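Local coordinates for protein type III effector NopAA (Sinorhizobium fredii USDA 257, PDB 6SDU) that hydrolyses xyloglucan through its glycoside hydrolase family 12 domain and is a type III effector of a symbiotic rhizobium, at residues H75-I80 against S211-V216; L90-N95 against W232-K237; V60-P65 against V216-S221. All coordinates share one frame; numbering follows the deposited sequence.

Interaction 1. Residues H75-I80 against S211-V216; sequences HVAFNI and SVQYGV
Gln213 lies against the ring of His75, diagonally across two neighbouring antiparallel strands, 75-80 and 211-216. Gln213 CB sits 3.7 Å from Val76 O. Gln213 CG stands anti to its own carbonyl carbon (chi1 -57°) and there touches the CB of Ala77, its directly paired residue, at 3.8 Å, with His75 CD2 almost as near. Gln213 CD comes 3.8 Å from His75 NE2. At the tip OE1 rests over one face of the imidazole, and the amide and ring planes are 32° apart, a tilted overlap rather than a flat stack. Two of the polar atoms are engaged elsewhere: His75 ND1 bonds to Tyr73 O, and Gln213 OE1 takes a weak bond from Trp111 NE1.

On the other face of the sheet, Val76 CG1 packs on Tyr214 CB at 4.0 Å. The Tyr214 ring extends between the sheets to meet Trp232, and its OH bonds to Gln96 OE1 and Thr123 OG1. Toward the end of the pairing Ile80 CG1 meets Val212 CG2. Two hydrogen-bonded pairs, Val76 with Tyr214 and Phe78 with Val212, supply four N-H to O bonds, all 2.9 Å long. Gly215 lies opposite His75, where the alpha carbons approach to 4.0 Å.

Backbone bonds therefore fix the register, while the chemistry divides by face: an amide-imidazole contact on the side of Gln213, whose side chain lies about 9 Å from a bound beta-D-glucopyranose, and apolar packing on the side turned to strand 225-236.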
loop_
_atom_site.group_PDB
_atom_site.type_symbol
_atom_site.label_atom_id
_atom_site.label_comp_id
_atom_site.label_asym_id
_atom_site.label_seq_id
_atom_site.Cartn_x
_atom_site.Cartn_y
_atom_site.Cartn_z
ATOM N N HIS A 75 5.780 5.407 4.063
ATOM C CA HIS A 75 4.858 5.702 2.975
ATOM C C HIS A 75 4.754 7.192 2.745
ATOM O O HIS A 75 5.088 8.007 3.604
ATOM C CB HIS A 75 3.476 5.126 3.240
ATOM C CG HIS A 75 2.753 5.803 4.361
ATOM N ND1 HIS A 75 2.945 5.456 5.681
ATOM C CD2 HIS A 75 1.821 6.784 4.360
ATOM C CE1 HIS A 75 2.164 6.197 6.447
ATOM N NE2 HIS A 75 1.484 7.021 5.672
ATOM N N VAL A 76 4.269 7.516 1.556
ATOM C CA VAL A 76 3.875 8.850 1.145
ATOM C C VAL A 76 2.347 8.867 1.172
ATOM O O VAL A 76 1.713 7.831 0.959
ATOM C CB VAL A 76 4.449 9.155 -0.254
ATOM C CG1 VAL A 76 3.954 8.110 -1.268
ATOM C CG2 VAL A 76 4.114 10.585 -0.734
ATOM N N ALA A 77 1.753 10.002 1.530
ATOM C CA ALA A 77 0.300 10.108 1.635
ATOM C C ALA A 77 -0.202 11.394 0.990
ATOM O O ALA A 77 0.458 12.436 1.051
ATOM C CB ALA A 77 -0.171 10.049 3.115
ATOM N N PHE A 78 -1.413 11.322 0.422
ATOM C CA PHE A 78 -2.068 12.444 -0.244
ATOM C C PHE A 78 -3.546 12.490 0.146
ATOM O O PHE A 78 -4.288 11.527 -0.083
ATOM C CB PHE A 78 -1.917 12.310 -1.771
ATOM C CG PHE A 78 -2.364 13.537 -2.564
ATOM C CD1 PHE A 78 -3.670 13.652 -3.035
ATOM C CD2 PHE A 78 -1.461 14.554 -2.874
ATOM C CE1 PHE A 78 -4.072 14.767 -3.784
ATOM C CE2 PHE A 78 -1.854 15.666 -3.617
ATOM C CZ PHE A 78 -3.165 15.772 -4.073
ATOM N N ASN A 79 -3.989 13.627 0.672
ATOM C CA ASN A 79 -5.364 13.775 1.139
ATOM C C ASN A 79 -6.330 14.133 0.008
ATOM O O ASN A 79 -6.015 14.958 -0.858
ATOM C CB ASN A 79 -5.430 14.846 2.222
ATOM C CG ASN A 79 -6.246 14.409 3.399
ATOM O OD1 ASN A 79 -7.475 14.322 3.315
ATOM N ND2 ASN A 79 -5.574 14.126 4.519
ATOM N N ILE A 80 -7.501 13.479 0.007
ATOM C CA ILE A 80 -8.577 13.751 -0.956
ATOM C C ILE A 80 -9.732 14.515 -0.299
ATOM O O ILE A 80 -10.000 15.667 -0.641
ATOM C CB ILE A 80 -9.081 12.444 -1.614
ATOM C CG1 ILE A 80 -7.912 11.607 -2.146
ATOM C CG2 ILE A 80 -10.098 12.747 -2.739
ATOM C CD1 ILE A 80 -7.127 12.268 -3.235
ATOM N N SER A 211 -7.728 9.372 2.420
ATOM C CA SER A 211 -6.308 9.418 2.101
ATOM C C SER A 211 -5.918 8.373 1.058
ATOM O O SER A 211 -6.377 7.229 1.109
ATOM C CB SER A 211 -5.499 9.197 3.379
ATOM O OG SER A 211 -4.165 9.611 3.195
ATOM N N VAL A 212 -5.033 8.755 0.138
ATOM C CA VAL A 212 -4.395 7.823 -0.784
ATOM C C VAL A 212 -2.940 7.698 -0.346
ATOM O O VAL A 212 -2.206 8.692 -0.341
ATOM C CB VAL A 212 -4.486 8.279 -2.251
ATOM C CG1 VAL A 212 -3.564 7.415 -3.123
ATOM C CG2 VAL A 212 -5.893 8.163 -2.759
ATOM N N GLN A 213 -2.523 6.498 0.056
ATOM C CA GLN A 213 -1.153 6.265 0.519
ATOM C C GLN A 213 -0.410 5.279 -0.384
ATOM O O GLN A 213 -1.026 4.448 -1.061
ATOM C CB GLN A 213 -1.143 5.745 1.960
ATOM C CG GLN A 213 -1.832 6.662 2.927
ATOM C CD GLN A 213 -1.982 6.089 4.331
ATOM O OE1 GLN A 213 -1.786 4.892 4.577
ATOM N NE2 GLN A 213 -2.359 6.950 5.257
ATOM N N TYR A 214 0.925 5.379 -0.396
ATOM C CA TYR A 214 1.755 4.426 -1.125
ATOM C C TYR A 214 3.084 4.203 -0.403
ATOM O O TYR A 214 3.752 5.166 -0.018
ATOM C CB TYR A 214 2.016 4.892 -2.566
ATOM C CG TYR A 214 2.506 3.780 -3.470
ATOM C CD1 TYR A 214 1.677 2.713 -3.811
ATOM C CD2 TYR A 214 3.807 3.792 -3.986
ATOM C CE1 TYR A 214 2.128 1.687 -4.663
ATOM C CE2 TYR A 214 4.271 2.774 -4.832
ATOM C CZ TYR A 214 3.432 1.721 -5.159
ATOM O OH TYR A 214 3.897 0.707 -5.992
ATOM N N GLY A 215 3.477 2.941 -0.270
ATOM C CA GLY A 215 4.719 2.619 0.413
ATOM C C GLY A 215 4.965 1.130 0.399
ATOM O O GLY A 215 4.513 0.439 -0.514
ATOM N N VAL A 216 5.732 0.641 1.383
ATOM C CA VAL A 216 6.037 -0.784 1.488
ATOM C C VAL A 216 5.795 -1.274 2.919
ATOM O O VAL A 216 6.307 -0.691 3.889
ATOM C CB VAL A 216 7.477 -1.090 0.994
ATOM C CG1 VAL A 216 8.514 -0.299 1.740
ATOM C CG2 VAL A 216 7.789 -2.584 1.025
#

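Interaction 2. Residues L90-N95 against W232-K237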
loop_
_atom_site.group_PDB
_atom_site.type_symbol
_atom_site.label_atom_id
_atom_site.label_comp_id
_atom_site.label_asym_id
_atom_site.label_seq_id
_atom_site.Cartn_x
_atom_site.Cartn_y
_atom_site.Cartn_z
ATOM N N LEU A 90 -9.655 10.259 -10.237
ATOM C CA LEU A 90 -8.760 9.909 -9.129
ATOM C C LEU A 90 -7.853 8.785 -9.621
ATOM O O LEU A 90 -8.231 7.608 -9.621
ATOM C CB LEU A 90 -9.515 9.506 -7.868
ATOM C CG LEU A 90 -8.616 9.235 -6.646
ATOM C CD1 LEU A 90 -7.673 10.405 -6.353
ATOM C CD2 LEU A 90 -9.446 8.931 -5.421
ATOM N N SER A 91 -6.657 9.158 -10.039
ATOM C CA SER A 91 -5.690 8.210 -10.559
ATOM C C SER A 91 -4.329 8.476 -9.930
ATOM O O SER A 91 -4.089 9.526 -9.323
ATOM C CB SER A 91 -5.589 8.309 -12.074
ATOM O OG SER A 91 -5.079 9.580 -12.420
ATOM N N SER A 92 -3.443 7.499 -10.055
ATOM C CA SER A 92 -2.111 7.619 -9.487
ATOM C C SER A 92 -1.097 6.920 -10.382
ATOM O O SER A 92 -1.409 5.907 -11.019
ATOM C CB SER A 92 -2.089 7.028 -8.069
ATOM O OG SER A 92 -0.923 7.406 -7.376
ATOM N N SER A 93 0.112 7.489 -10.452
ATOM C CA SER A 93 1.230 6.901 -11.190
ATOM C C SER A 93 2.365 6.546 -10.241
ATOM O O SER A 93 2.697 7.335 -9.357
ATOM C CB SER A 93 1.758 7.862 -12.250
ATOM O OG SER A 93 0.800 8.020 -13.277
ATOM N N PHE A 94 2.984 5.375 -10.445
ATOM C CA PHE A 94 4.106 4.914 -9.627
ATOM C C PHE A 94 5.225 4.378 -10.514
ATOM O O PHE A 94 4.975 3.833 -11.591
ATOM C CB PHE A 94 3.670 3.825 -8.625
ATOM C CG PHE A 94 3.163 2.551 -9.276
ATOM C CD1 PHE A 94 1.862 2.474 -9.762
ATOM C CD2 PHE A 94 3.977 1.422 -9.370
ATOM C CE1 PHE A 94 1.381 1.317 -10.363
ATOM C CE2 PHE A 94 3.504 0.247 -9.965
ATOM C CZ PHE A 94 2.194 0.205 -10.467
ATOM N N ASN A 95 6.463 4.608 -10.093
ATOM C CA ASN A 95 7.642 4.029 -10.726
ATOM C C ASN A 95 8.635 3.692 -9.618
ATOM O O ASN A 95 9.048 4.585 -8.875
ATOM C CB ASN A 95 8.242 5.012 -11.736
ATOM C CG ASN A 95 9.442 4.448 -12.455
ATOM O OD1 ASN A 95 9.492 3.261 -12.765
ATOM N ND2 ASN A 95 10.434 5.297 -12.700
ATOM N N TRP A 232 6.051 9.241 -7.904
ATOM C CA TRP A 232 4.732 8.973 -7.338
ATOM C C TRP A 232 3.939 10.266 -7.395
ATOM O O TRP A 232 4.378 11.279 -6.846
ATOM C CB TRP A 232 4.801 8.452 -5.894
ATOM C CG TRP A 232 3.472 7.856 -5.478
ATOM C CD1 TRP A 232 2.976 6.641 -5.864
ATOM C CD2 TRP A 232 2.445 8.459 -4.653
ATOM N NE1 TRP A 232 1.725 6.446 -5.331
ATOM C CE2 TRP A 232 1.375 7.541 -4.585
ATOM C CE3 TRP A 232 2.337 9.665 -3.960
ATOM C CZ2 TRP A 232 0.224 7.782 -3.836
ATOM C CZ3 TRP A 232 1.186 9.909 -3.224
ATOM C CH2 TRP A 232 0.155 8.967 -3.154
ATOM N N SER A 233 2.771 10.230 -8.032
ATOM C CA SER A 233 1.914 11.402 -8.157
ATOM C C SER A 233 0.460 10.963 -8.041
ATOM O O SER A 233 0.126 9.816 -8.342
ATOM C CB SER A 233 2.138 12.128 -9.495
ATOM O OG SER A 233 1.952 11.243 -10.588
ATOM N N VAL A 234 -0.405 11.881 -7.605
ATOM C CA VAL A 234 -1.844 11.646 -7.539
ATOM C C VAL A 234 -2.533 12.755 -8.316
ATOM O O VAL A 234 -2.145 13.928 -8.211
ATOM C CB VAL A 234 -2.374 11.595 -6.093
ATOM C CG1 VAL A 234 -3.932 11.534 -6.060
ATOM C CG2 VAL A 234 -1.779 10.404 -5.358
ATOM N N THR A 235 -3.504 12.374 -9.145
ATOM C CA THR A 235 -4.332 13.309 -9.899
ATOM C C THR A 235 -5.749 13.220 -9.348
ATOM O O THR A 235 -6.417 12.194 -9.512
ATOM C CB THR A 235 -4.296 12.997 -11.394
ATOM O OG1 THR A 235 -2.949 13.118 -11.882
ATOM C CG2 THR A 235 -5.222 13.937 -12.161
ATOM N N SER A 236 -6.186 14.263 -8.649
ATOM C CA SER A 236 -7.527 14.317 -8.079
ATOM C C SER A 236 -8.303 15.469 -8.704
ATOM O O SER A 236 -7.892 16.629 -8.590
ATOM C CB SER A 236 -7.479 14.474 -6.564
ATOM O OG SER A 236 -8.789 14.437 -6.019
ATOM N N LYS A 237 -9.411 15.149 -9.372
ATOM C CA LYS A 237 -10.287 16.172 -9.949
ATOM C C LYS A 237 -11.765 15.854 -9.730
ATOM O O LYS A 237 -12.593 16.766 -9.729
ATOM C CB LYS A 237 -10.026 16.329 -11.449
ATOM C CG LYS A 237 -8.671 16.912 -11.800
ATOM C CD LYS A 237 -8.532 17.122 -13.304
ATOM C CE LYS A 237 -8.186 15.826 -14.014
ATOM N NZ LYS A 237 -7.690 16.064 -15.401
ATOM O OXT LYS A 237 -12.172 14.701 -9.562
#
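Strands 90-95 and 232-236 run antiparallel, their axes 4.8 Å apart at an angle of 167°, with the pairs Ser91-Thr235 and Ser93-Ser233 each closed by two N-H to O bonds. Ser92 adds a side-chain bond to this ladder. Its OG, anti to the backbone N (chi1 -166°), donates to Ser233 O at 2.8 Å, while Ser93 N reaches the same oxygen at 3.1 Å from the opposite face of the carbonyl plane. Two donors thus grip one acceptor. The same OG lies 3.2 Å above the Trp232 ring plane, offset toward the rim, and also bonds to Tyr108 OH. Phe94 CB meets the edge of the indole at CD1, 4.0 Å away.

Farther along, Leu90 CD1 packs on Val234 CG1 at 3.9 Å and brushes Ser236 CB. The other face is lined by small hydroxyl residues: Ser91 OG faces Thr235 CB at 3.7 Å, and Ser93 CB stands 3.8 Å from Ser233 OG.

Leu90, Trp232 and Val234 turn inward against strands 72-83 and 208-218, whereas the Ser and Thr face is partly exposed, as expected for the outer sheet of the beta-sandwich (jelly roll) of glycoside hydrolase family 12.

Interaction 3. Residues V60-P65 against V216-S221; sequences VWSDQP and VEITSS
Ser221 OG joins residues 60-65 to 216-221 through two hydrogen bonds. It donates to Ser62 O at 2.7 Å, coming from above the carbonyl plane (62° out of it), and accepts from Gln64 N at 2.9 Å with a nearly straight N-H (168°). Its torsion (chi1 60°) sets OG between its own backbone N and carbonyl carbon, at the spot where both partners can be reached. Ser221 N completes the link by donating to Gln64 O.

Packing is tight beside this serine. Ile218 CD1 presses on Ser62 CB at 3.4 Å, closer than usual for two carbons, and Ile218 CG2 rests on Gln64 CG at 3.8 Å, the two side chains crossing at about a right angle. Gln64 bends at chi2, and its NE2 bonds to Ser62 OG almost in the amide plane; its OE1 accepts from Gly46 N.

Contact thins out at both ends. Val60 CG1 and Val216 CG1 are 4.3 Å apart, beside Phe227 and Pro74. Around partly exposed Pro65, Ser220 CB is 3.7 Å from Pro65 O. Thr219 and Ser220 form a classic beta bulge facing Ala103, where the chain turns a corner.

One hydroxyl, both donor and acceptor, together with a single backbone bond, thus ties the chain just beyond Glu217, which hydrogen-bonds glucose through OE2, to the end of strand 57-62.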
loop_
_atom_site.group_PDB
_atom_site.type_symbol
_atom_site.label_atom_id
_atom_site.label_comp_id
_atom_site.label_asym_id
_atom_site.label_seq_id
_atom_site.Cartn_x
_atom_site.Cartn_y
_atom_site.Cartn_z
ATOM N N VAL A 60 13.422 4.698 0.785
ATOM C CA VAL A 60 13.519 4.176 2.146
ATOM C C VAL A 60 14.411 2.931 2.157
ATOM O O VAL A 60 14.335 2.083 1.255
ATOM C CB VAL A 60 12.130 3.869 2.736
ATOM C CG1 VAL A 60 11.395 2.859 1.861
ATOM C CG2 VAL A 60 12.288 3.356 4.157
ATOM N N TRP A 61 15.297 2.848 3.153
ATOM C CA TRP A 61 16.102 1.658 3.434
ATOM C C TRP A 61 15.728 1.101 4.793
ATOM O O TRP A 61 15.551 1.866 5.740
ATOM C CB TRP A 61 17.582 1.967 3.415
ATOM C CG TRP A 61 18.476 0.861 3.887
ATOM C CD1 TRP A 61 19.113 -0.112 3.101
ATOM C CD2 TRP A 61 18.918 0.621 5.237
ATOM N NE1 TRP A 61 19.890 -0.924 3.898
ATOM C CE2 TRP A 61 19.812 -0.494 5.200
ATOM C CE3 TRP A 61 18.658 1.236 6.463
ATOM C CZ2 TRP A 61 20.408 -1.025 6.355
ATOM C CZ3 TRP A 61 19.277 0.711 7.621
ATOM C CH2 TRP A 61 20.149 -0.406 7.547
ATOM N N SER A 62 15.579 -0.218 4.894
ATOM C CA SER A 62 15.120 -0.810 6.142
ATOM C C SER A 62 15.774 -2.163 6.338
ATOM O O SER A 62 15.904 -2.926 5.387
ATOM C CB SER A 62 13.573 -0.935 6.147
ATOM O OG SER A 62 13.048 -1.261 7.427
ATOM N N ASP A 63 16.180 -2.452 7.572
ATOM C CA ASP A 63 16.784 -3.723 7.994
ATOM C C ASP A 63 15.933 -4.352 9.107
ATOM O O ASP A 63 16.242 -4.201 10.292
ATOM C CB ASP A 63 18.231 -3.447 8.486
ATOM C CG ASP A 63 18.947 -4.697 8.958
ATOM O OD1 ASP A 63 18.343 -5.789 8.937
ATOM O OD2 ASP A 63 20.131 -4.586 9.369
ATOM N N GLN A 64 14.878 -5.070 8.728
ATOM C CA GLN A 64 13.944 -5.694 9.663
ATOM C C GLN A 64 14.228 -7.189 9.816
ATOM O O GLN A 64 14.584 -7.859 8.831
ATOM C CB GLN A 64 12.506 -5.475 9.188
ATOM C CG GLN A 64 12.164 -3.990 9.050
ATOM C CD GLN A 64 12.437 -3.211 10.331
ATOM O OE1 GLN A 64 12.142 -3.693 11.425
ATOM N NE2 GLN A 64 12.959 -1.987 10.197
ATOM N N PRO A 65 14.140 -7.741 11.026
ATOM C CA PRO A 65 14.527 -9.144 11.224
ATOM C C PRO A 65 13.530 -10.125 10.630
ATOM O O PRO A 65 12.347 -9.821 10.403
ATOM C CB PRO A 65 14.579 -9.279 12.748
ATOM C CG PRO A 65 13.514 -8.330 13.218
ATOM C CD PRO A 65 13.624 -7.140 12.276
ATOM N N VAL A 216 5.732 0.641 1.383
ATOM C CA VAL A 216 6.037 -0.784 1.488
ATOM C C VAL A 216 5.795 -1.274 2.919
ATOM O O VAL A 216 6.307 -0.691 3.889
ATOM C CB VAL A 216 7.477 -1.090 0.994
ATOM C CG1 VAL A 216 8.514 -0.299 1.740
ATOM C CG2 VAL A 216 7.789 -2.584 1.025
ATOM N N GLU A 217 5.009 -2.350 3.057
ATOM C CA GLU A 217 4.832 -3.020 4.344
ATOM C C GLU A 217 5.943 -4.053 4.459
ATOM O O GLU A 217 5.926 -5.053 3.732
ATOM C CB GLU A 217 3.476 -3.717 4.415
ATOM C CG GLU A 217 2.248 -2.794 4.358
ATOM C CD GLU A 217 0.936 -3.556 4.480
ATOM O OE1 GLU A 217 0.705 -4.518 3.685
ATOM O OE2 GLU A 217 0.140 -3.195 5.373
ATOM N N ILE A 218 6.901 -3.840 5.365
ATOM C CA ILE A 218 8.065 -4.718 5.468
ATOM C C ILE A 218 7.861 -5.709 6.603
ATOM O O ILE A 218 7.721 -5.329 7.772
ATOM C CB ILE A 218 9.358 -3.920 5.662
ATOM C CG1 ILE A 218 9.511 -2.918 4.533
ATOM C CG2 ILE A 218 10.581 -4.872 5.721
ATOM C CD1 ILE A 218 10.631 -1.980 4.735
ATOM N N THR A 219 7.876 -6.989 6.262
ATOM C CA THR A 219 7.882 -8.011 7.289
ATOM C C THR A 219 9.311 -8.439 7.612
ATOM O O THR A 219 9.662 -8.586 8.786
ATOM C CB THR A 219 6.986 -9.190 6.871
ATOM O OG1 THR A 219 5.611 -8.763 6.918
ATOM C CG2 THR A 219 7.158 -10.391 7.816
ATOM N N SER A 220 10.149 -8.630 6.599
ATOM C CA SER A 220 11.538 -9.017 6.829
ATOM C C SER A 220 12.438 -8.416 5.744
ATOM O O SER A 220 12.092 -8.458 4.561
ATOM C CB SER A 220 11.613 -10.547 6.875
ATOM O OG SER A 220 12.920 -11.037 6.693
ATOM N N SER A 221 13.578 -7.833 6.144
ATOM C CA SER A 221 14.573 -7.366 5.182
ATOM C C SER A 221 15.968 -7.471 5.791
ATOM O O SER A 221 16.717 -6.488 5.792
ATOM C CB SER A 221 14.294 -5.921 4.749
ATOM O OG SER A 221 14.328 -5.033 5.848
#

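Interaction 1 is the most central, pairing strands 72-83 and 208-218 within one sheet, while interaction 2 pairs strands 90-97 and 225-236 in the other and is partly buried. The facing sides of the two sheets meet through apolar and aromatic groups: Trp232 packs on Tyr214 and Val76, and Leu90 CD1 on Ile80 CD1. Both rest on regular backbone ladders. Interaction 3 lacks such a ladder. It bridges the two sheets at the ends of strands 57-62 and 208-218, is buried like interaction 1 but depends largely on Ser221, through its hydroxyl and backbone N-H, and on the packing of Ile218. Interactions 2 and 3 do not touch and lie on opposite sides of the chain's centre.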